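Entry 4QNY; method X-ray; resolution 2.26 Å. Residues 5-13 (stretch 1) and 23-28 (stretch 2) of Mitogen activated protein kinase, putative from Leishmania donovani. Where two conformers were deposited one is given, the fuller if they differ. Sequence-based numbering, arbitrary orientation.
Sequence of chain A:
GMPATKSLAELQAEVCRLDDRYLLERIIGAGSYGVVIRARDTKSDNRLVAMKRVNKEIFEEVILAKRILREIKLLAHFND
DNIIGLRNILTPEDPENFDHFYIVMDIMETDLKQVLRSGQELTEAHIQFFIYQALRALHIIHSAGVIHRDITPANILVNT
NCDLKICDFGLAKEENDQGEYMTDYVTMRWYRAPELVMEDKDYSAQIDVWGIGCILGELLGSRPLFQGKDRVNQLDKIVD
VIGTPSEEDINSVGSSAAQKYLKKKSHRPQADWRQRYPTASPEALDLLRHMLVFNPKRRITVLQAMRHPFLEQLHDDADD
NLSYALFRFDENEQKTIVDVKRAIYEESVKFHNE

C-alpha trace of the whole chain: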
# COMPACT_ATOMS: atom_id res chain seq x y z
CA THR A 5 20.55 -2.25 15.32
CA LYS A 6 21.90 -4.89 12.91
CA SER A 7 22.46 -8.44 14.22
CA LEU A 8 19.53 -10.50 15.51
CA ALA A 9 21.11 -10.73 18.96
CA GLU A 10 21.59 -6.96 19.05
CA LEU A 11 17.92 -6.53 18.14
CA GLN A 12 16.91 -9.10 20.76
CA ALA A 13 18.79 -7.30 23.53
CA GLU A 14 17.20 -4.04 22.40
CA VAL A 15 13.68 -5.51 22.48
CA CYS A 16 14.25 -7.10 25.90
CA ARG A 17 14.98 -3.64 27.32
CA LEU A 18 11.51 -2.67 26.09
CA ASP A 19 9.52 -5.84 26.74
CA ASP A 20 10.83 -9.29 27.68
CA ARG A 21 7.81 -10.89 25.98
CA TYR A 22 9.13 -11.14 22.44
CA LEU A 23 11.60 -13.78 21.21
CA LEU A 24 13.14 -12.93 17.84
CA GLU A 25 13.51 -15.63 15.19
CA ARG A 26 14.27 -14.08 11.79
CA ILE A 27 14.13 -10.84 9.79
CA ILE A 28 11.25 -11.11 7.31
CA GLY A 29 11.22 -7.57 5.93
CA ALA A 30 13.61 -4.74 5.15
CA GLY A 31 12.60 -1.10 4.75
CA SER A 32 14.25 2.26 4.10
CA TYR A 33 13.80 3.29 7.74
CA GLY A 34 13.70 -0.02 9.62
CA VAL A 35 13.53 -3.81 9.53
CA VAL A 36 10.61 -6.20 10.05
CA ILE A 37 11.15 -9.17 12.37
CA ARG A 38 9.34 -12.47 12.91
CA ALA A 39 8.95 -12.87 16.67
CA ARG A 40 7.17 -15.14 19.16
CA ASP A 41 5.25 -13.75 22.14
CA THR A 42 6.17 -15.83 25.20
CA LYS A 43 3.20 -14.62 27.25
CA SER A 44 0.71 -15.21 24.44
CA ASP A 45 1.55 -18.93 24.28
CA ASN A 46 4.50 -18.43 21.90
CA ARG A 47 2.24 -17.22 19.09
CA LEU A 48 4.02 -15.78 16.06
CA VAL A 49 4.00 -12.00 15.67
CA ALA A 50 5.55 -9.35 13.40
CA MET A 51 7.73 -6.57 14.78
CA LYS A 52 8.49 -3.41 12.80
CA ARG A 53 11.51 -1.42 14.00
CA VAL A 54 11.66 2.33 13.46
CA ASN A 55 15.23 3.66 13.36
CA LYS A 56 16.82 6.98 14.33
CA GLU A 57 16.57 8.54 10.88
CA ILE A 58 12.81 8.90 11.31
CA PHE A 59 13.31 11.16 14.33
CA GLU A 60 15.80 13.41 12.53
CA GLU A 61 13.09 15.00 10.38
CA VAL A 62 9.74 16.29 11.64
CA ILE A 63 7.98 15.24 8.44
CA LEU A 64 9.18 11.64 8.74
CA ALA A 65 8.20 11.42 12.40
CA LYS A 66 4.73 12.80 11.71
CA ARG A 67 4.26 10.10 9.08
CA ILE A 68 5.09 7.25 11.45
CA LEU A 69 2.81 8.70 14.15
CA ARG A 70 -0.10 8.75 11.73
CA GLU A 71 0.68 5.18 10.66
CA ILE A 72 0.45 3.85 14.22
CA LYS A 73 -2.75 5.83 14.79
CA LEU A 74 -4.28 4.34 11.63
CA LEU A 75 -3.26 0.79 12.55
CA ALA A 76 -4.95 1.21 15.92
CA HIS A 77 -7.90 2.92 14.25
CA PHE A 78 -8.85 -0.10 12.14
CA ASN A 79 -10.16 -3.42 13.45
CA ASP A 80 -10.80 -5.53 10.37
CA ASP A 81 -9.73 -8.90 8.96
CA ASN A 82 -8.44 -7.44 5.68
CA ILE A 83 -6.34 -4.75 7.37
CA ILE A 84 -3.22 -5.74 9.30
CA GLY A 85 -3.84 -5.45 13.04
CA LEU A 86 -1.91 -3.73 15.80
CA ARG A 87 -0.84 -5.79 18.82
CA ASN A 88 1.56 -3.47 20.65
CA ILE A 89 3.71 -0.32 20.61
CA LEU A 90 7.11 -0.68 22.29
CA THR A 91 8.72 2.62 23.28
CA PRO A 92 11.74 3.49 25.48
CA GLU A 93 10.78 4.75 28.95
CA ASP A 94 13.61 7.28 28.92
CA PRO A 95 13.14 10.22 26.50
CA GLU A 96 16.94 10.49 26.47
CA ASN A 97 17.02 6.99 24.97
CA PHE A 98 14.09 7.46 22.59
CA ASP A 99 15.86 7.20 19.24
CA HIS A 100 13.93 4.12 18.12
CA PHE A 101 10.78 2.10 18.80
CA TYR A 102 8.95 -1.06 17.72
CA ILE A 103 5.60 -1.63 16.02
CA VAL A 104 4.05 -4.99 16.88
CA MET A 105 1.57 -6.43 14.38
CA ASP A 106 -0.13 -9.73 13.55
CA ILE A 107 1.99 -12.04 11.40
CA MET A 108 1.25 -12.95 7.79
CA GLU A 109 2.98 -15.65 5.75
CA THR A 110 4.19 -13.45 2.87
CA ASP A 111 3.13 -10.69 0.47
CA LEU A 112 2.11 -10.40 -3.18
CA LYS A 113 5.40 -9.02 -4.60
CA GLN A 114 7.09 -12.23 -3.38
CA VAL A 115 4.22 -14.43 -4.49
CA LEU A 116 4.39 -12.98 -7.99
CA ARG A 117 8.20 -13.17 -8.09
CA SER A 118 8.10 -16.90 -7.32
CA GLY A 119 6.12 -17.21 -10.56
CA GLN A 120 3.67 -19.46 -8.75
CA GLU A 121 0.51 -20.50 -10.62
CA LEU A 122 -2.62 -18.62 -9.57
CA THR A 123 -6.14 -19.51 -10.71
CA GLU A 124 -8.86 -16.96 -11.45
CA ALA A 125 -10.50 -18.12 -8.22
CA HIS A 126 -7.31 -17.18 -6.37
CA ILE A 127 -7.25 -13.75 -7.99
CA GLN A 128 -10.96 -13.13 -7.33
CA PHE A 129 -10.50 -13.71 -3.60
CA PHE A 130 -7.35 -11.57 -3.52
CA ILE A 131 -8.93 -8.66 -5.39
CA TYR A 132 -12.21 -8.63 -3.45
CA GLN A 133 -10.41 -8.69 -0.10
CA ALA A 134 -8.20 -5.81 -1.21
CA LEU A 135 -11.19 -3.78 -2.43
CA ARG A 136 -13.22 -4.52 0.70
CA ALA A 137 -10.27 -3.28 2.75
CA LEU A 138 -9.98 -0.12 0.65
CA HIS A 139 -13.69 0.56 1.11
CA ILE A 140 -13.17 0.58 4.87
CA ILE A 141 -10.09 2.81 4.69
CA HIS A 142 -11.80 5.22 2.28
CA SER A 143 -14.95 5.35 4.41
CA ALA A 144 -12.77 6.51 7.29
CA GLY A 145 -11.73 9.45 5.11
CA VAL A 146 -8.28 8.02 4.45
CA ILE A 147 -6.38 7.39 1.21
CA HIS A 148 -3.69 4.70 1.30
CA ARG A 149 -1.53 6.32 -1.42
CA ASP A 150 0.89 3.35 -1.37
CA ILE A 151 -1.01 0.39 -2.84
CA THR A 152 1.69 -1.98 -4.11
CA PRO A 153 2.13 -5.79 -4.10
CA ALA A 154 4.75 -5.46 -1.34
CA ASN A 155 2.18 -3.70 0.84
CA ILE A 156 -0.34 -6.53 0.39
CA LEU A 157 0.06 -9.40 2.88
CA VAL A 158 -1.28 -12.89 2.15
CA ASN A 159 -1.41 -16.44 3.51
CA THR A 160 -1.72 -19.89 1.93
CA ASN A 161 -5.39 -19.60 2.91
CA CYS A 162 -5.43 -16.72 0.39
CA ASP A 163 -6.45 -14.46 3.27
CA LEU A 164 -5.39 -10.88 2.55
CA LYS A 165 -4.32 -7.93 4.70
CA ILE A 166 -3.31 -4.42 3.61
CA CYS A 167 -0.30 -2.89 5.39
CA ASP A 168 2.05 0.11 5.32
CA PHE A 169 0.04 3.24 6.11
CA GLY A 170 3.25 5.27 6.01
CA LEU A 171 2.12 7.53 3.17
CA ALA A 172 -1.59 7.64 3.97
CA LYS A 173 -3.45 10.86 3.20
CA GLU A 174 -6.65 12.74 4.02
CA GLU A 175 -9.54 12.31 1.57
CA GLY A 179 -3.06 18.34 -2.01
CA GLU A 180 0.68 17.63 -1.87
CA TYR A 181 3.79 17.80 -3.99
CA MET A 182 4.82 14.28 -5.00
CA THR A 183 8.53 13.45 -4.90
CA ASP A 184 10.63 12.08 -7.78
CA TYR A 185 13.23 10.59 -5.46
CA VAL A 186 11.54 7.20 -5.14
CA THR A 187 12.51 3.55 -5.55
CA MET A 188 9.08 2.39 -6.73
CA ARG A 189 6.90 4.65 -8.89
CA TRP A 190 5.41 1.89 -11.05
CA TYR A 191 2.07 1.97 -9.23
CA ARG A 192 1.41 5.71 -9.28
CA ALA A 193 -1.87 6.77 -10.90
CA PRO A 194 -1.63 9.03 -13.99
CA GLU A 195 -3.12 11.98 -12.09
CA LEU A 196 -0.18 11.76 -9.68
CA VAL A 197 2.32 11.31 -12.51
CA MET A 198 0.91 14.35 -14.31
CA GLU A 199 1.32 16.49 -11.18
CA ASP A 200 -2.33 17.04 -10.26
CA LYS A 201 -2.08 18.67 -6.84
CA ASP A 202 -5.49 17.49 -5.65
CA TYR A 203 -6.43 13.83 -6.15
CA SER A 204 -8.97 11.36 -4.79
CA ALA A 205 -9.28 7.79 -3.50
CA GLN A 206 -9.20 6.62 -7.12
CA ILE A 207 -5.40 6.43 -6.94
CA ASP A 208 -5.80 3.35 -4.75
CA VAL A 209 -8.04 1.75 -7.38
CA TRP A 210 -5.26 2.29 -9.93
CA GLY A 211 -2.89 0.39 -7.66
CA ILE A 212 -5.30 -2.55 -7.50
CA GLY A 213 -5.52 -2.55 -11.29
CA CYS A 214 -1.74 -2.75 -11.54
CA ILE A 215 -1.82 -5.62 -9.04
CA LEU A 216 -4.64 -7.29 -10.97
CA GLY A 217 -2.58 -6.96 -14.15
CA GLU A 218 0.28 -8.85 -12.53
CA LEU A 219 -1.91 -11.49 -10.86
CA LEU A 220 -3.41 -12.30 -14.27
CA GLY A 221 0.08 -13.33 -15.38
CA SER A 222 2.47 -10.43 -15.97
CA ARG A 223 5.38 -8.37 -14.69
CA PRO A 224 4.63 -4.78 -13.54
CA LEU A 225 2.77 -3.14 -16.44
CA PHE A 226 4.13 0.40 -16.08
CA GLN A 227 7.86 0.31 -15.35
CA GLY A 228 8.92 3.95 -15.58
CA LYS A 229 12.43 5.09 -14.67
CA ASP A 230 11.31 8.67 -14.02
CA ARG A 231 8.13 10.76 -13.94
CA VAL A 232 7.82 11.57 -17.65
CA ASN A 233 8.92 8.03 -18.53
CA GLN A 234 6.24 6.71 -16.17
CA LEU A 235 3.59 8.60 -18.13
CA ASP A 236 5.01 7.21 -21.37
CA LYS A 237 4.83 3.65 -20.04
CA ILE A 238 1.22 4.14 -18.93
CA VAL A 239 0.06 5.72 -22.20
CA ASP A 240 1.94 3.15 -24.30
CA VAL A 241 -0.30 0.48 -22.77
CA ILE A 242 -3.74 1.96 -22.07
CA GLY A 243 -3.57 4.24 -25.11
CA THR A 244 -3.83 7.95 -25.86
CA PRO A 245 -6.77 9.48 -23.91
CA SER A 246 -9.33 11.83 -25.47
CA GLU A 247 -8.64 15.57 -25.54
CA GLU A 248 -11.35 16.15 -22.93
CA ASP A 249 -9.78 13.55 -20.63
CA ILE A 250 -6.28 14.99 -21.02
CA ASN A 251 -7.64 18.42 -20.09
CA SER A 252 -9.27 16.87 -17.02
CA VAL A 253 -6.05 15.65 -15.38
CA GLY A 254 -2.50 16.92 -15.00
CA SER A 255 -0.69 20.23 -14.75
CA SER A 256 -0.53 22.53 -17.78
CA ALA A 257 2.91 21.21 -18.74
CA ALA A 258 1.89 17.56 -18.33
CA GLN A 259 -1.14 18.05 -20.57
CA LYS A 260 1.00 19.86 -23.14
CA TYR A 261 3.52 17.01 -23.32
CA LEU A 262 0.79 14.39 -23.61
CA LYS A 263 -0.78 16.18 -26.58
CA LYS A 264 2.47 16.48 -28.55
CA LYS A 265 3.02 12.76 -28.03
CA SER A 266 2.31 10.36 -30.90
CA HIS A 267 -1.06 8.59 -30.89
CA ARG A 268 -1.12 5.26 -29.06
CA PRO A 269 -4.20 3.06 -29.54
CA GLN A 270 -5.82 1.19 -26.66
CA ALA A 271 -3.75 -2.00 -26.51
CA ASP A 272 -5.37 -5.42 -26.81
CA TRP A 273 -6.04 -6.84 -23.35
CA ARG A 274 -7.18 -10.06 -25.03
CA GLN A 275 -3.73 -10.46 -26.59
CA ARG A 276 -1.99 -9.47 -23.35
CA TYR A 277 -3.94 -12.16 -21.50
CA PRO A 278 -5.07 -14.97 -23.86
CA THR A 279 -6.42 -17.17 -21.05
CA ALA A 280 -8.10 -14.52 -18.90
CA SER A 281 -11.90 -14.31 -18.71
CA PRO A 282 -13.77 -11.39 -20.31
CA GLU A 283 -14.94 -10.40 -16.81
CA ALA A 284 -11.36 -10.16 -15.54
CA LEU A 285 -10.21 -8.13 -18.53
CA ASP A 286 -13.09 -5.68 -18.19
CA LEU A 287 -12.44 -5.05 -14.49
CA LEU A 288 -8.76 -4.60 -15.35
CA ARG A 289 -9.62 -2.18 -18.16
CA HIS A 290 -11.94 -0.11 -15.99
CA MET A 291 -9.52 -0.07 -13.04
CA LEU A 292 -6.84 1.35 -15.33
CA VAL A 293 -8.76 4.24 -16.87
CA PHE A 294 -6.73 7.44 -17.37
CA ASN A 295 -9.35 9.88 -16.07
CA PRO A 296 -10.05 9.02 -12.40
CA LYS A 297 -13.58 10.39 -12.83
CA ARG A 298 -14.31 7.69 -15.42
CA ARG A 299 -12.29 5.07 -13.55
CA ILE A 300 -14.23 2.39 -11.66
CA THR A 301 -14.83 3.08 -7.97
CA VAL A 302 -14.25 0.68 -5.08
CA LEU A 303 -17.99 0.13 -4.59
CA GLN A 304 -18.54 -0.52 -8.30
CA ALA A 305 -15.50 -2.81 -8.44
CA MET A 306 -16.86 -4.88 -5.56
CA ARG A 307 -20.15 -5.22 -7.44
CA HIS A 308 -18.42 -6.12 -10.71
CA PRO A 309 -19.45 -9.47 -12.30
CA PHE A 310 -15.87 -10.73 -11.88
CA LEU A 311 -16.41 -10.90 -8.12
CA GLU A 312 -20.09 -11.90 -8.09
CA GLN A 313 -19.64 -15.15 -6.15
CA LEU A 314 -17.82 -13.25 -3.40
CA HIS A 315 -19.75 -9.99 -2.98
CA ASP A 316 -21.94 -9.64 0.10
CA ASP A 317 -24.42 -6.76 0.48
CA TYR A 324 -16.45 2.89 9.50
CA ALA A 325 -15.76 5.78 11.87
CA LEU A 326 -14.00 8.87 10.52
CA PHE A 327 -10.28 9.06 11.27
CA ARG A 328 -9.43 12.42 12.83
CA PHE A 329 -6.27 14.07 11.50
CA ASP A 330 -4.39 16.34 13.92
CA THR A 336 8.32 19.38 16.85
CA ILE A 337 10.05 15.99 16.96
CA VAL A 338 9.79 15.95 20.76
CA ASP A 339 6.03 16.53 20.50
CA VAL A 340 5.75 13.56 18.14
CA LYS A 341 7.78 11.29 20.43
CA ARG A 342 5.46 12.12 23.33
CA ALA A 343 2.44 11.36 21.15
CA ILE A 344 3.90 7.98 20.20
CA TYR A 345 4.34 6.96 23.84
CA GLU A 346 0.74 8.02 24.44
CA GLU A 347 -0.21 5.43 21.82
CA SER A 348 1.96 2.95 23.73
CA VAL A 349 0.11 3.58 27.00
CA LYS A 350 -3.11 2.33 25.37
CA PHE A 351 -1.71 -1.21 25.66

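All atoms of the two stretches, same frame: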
# COMPACT_ATOMS: atom_id res chain seq x y z
N THR A 5 20.72 -3.03 16.54
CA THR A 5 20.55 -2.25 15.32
C THR A 5 20.72 -3.12 14.06
O THR A 5 19.99 -2.95 13.09
CB THR A 5 21.53 -1.07 15.26
OG1 THR A 5 21.46 -0.34 16.49
CG2 THR A 5 21.19 -0.15 14.11
N LYS A 6 21.68 -4.05 14.09
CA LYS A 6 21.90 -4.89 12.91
C LYS A 6 21.71 -6.38 13.17
O LYS A 6 20.77 -6.98 12.62
CB LYS A 6 23.30 -4.64 12.34
CG LYS A 6 23.36 -3.43 11.43
CD LYS A 6 24.34 -3.62 10.28
CE LYS A 6 23.74 -4.54 9.22
NZ LYS A 6 24.78 -5.39 8.58
N SER A 7 22.55 -7.00 13.99
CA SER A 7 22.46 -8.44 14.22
C SER A 7 21.18 -8.79 14.98
O SER A 7 20.61 -7.94 15.66
CB SER A 7 23.68 -8.95 14.99
OG SER A 7 23.56 -8.69 16.38
N LEU A 8 20.74 -10.04 14.85
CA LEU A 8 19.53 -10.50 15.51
C LEU A 8 19.66 -10.43 17.03
O LEU A 8 18.72 -10.07 17.72
CB LEU A 8 19.20 -11.94 15.08
CG LEU A 8 17.80 -12.44 15.45
CD1 LEU A 8 16.76 -11.87 14.50
CD2 LEU A 8 17.75 -13.96 15.46
N ALA A 9 20.84 -10.77 17.53
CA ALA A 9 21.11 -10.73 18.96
C ALA A 9 21.10 -9.30 19.48
O ALA A 9 20.66 -9.05 20.60
CB ALA A 9 22.44 -11.40 19.27
N GLU A 10 21.59 -8.37 18.67
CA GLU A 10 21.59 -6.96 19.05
C GLU A 10 20.15 -6.44 19.10
O GLU A 10 19.80 -5.64 19.97
CB GLU A 10 22.42 -6.13 18.07
CG GLU A 10 22.63 -4.70 18.52
CD GLU A 10 23.45 -3.89 17.54
OE1 GLU A 10 24.24 -4.49 16.77
OE2 GLU A 10 23.31 -2.65 17.53
N LEU A 11 19.33 -6.91 18.17
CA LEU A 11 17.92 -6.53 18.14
C LEU A 11 17.18 -7.15 19.32
O LEU A 11 16.30 -6.52 19.91
CB LEU A 11 17.28 -6.95 16.82
CG LEU A 11 17.81 -6.28 15.55
CD1 LEU A 11 17.34 -7.03 14.31
CD2 LEU A 11 17.39 -4.82 15.49
N GLN A 12 17.53 -8.39 19.65
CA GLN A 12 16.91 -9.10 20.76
C GLN A 12 17.17 -8.41 22.09
O GLN A 12 16.25 -8.25 22.90
CB GLN A 12 17.42 -10.55 20.82
CG GLN A 12 16.86 -11.37 21.97
CD GLN A 12 15.40 -11.73 21.77
OE1 GLN A 12 15.08 -12.71 21.09
NE2 GLN A 12 14.50 -10.95 22.37
N ALA A 13 18.42 -8.01 22.31
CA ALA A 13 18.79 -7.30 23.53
C ALA A 13 18.07 -5.96 23.62
O ALA A 13 17.67 -5.53 24.71
CB ALA A 13 20.30 -7.09 23.58
N LEU A 23 10.41 -13.02 21.63
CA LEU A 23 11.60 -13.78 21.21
C LEU A 23 11.76 -13.66 19.70
O LEU A 23 10.87 -14.06 18.94
CB LEU A 23 11.49 -15.24 21.65
CG LEU A 23 12.61 -16.27 21.45
CD1 LEU A 23 12.28 -17.55 22.21
CD2 LEU A 23 12.89 -16.63 19.99
N LEU A 24 12.90 -13.13 19.27
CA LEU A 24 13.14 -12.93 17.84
C LEU A 24 13.62 -14.21 17.16
O LEU A 24 14.40 -14.97 17.73
CB LEU A 24 14.18 -11.83 17.64
CG LEU A 24 13.84 -10.48 18.27
CD1 LEU A 24 14.83 -9.44 17.81
CD2 LEU A 24 12.42 -10.06 17.94
N GLU A 25 13.14 -14.43 15.94
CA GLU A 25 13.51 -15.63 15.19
C GLU A 25 14.25 -15.29 13.90
O GLU A 25 15.35 -15.80 13.66
CB GLU A 25 12.26 -16.46 14.87
CG GLU A 25 11.66 -17.13 16.09
CD GLU A 25 10.52 -18.08 15.74
OE1 GLU A 25 9.92 -17.91 14.65
OE2 GLU A 25 10.23 -18.98 16.55
N ARG A 26 13.66 -14.43 13.07
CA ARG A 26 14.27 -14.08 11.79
C ARG A 26 13.70 -12.78 11.21
O ARG A 26 12.54 -12.45 11.43
CB ARG A 26 14.08 -15.21 10.78
N ILE A 27 14.54 -12.07 10.47
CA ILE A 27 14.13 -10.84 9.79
C ILE A 27 13.37 -11.17 8.50
O ILE A 27 13.92 -11.79 7.60
CB ILE A 27 15.33 -9.95 9.46
CG1 ILE A 27 16.04 -9.51 10.74
CG2 ILE A 27 14.89 -8.74 8.65
CD1 ILE A 27 17.43 -8.96 10.52
N ILE A 28 12.11 -10.76 8.43
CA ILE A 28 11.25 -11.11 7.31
C ILE A 28 11.05 -9.95 6.34
O ILE A 28 10.57 -10.15 5.22
CB ILE A 28 9.88 -11.59 7.80
CG1 ILE A 28 9.31 -10.60 8.82
CG2 ILE A 28 9.98 -12.97 8.40
CD1 ILE A 28 7.90 -10.90 9.24

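The first turns of a helix pack their leucine face across a β-strand running nearly antiparallel to it, in a small, mostly apolar contact pinned at one end by a single side-chain-to-backbone hydrogen bond. The axes of helix 8-13 and strand 23-28 come within 8.6 Å at an angle of 156°, and the contact buries 366 Å² summed over both sides.

Leu24 is the centre. Its CA-to-CB bond points toward the helix, and its m,t rotamer brings Leu24 CD1 to 3.6 Å from Leu11 CB and 3.9 Å from Leu8 O. One branched side chain thus reaches both leucines, which lie three residues apart and so share a face of the helix. On the same, helix-facing side, Leu8 CD1 lies 4.1 Å from Leu24 CB. Leu8 also lies along the strand backbone, with CD2 3.5 Å from Glu25 O. Farther along, Ile27 points sideways, but its end comes nearer: CD1 lies 4.3 Å from Leu11 CD1, extending the apolar patch more loosely.

Gln12 supplies the polar pin. Its chi1 is t and chi2 p, so a side chain that starts out sideways delivers Gln12 OE1 to Leu24 N at 2.9 Å, with an N-H...acceptor angle of 168°. The amide suits the place because OE1 can accept here while NE2 remains free to donate; NE2 is hydrogen-bonded to a residue just outside the stretches.

The helix start is organised locally. Ser7, the N-cap, accepts from Glu10 N through OG at 3.0 Å, and Glu10 OE2 receives Thr5 OG1 at 3.1 Å. Ala9, Glu10 and Ala13 point away from the strand, as does Glu25 from the helix, leaving the charged carboxylates outside the apolar seam. The rule is economical: leucines at i and i+3 for packing, and a glutamine at i+4 to satisfy a strand amide.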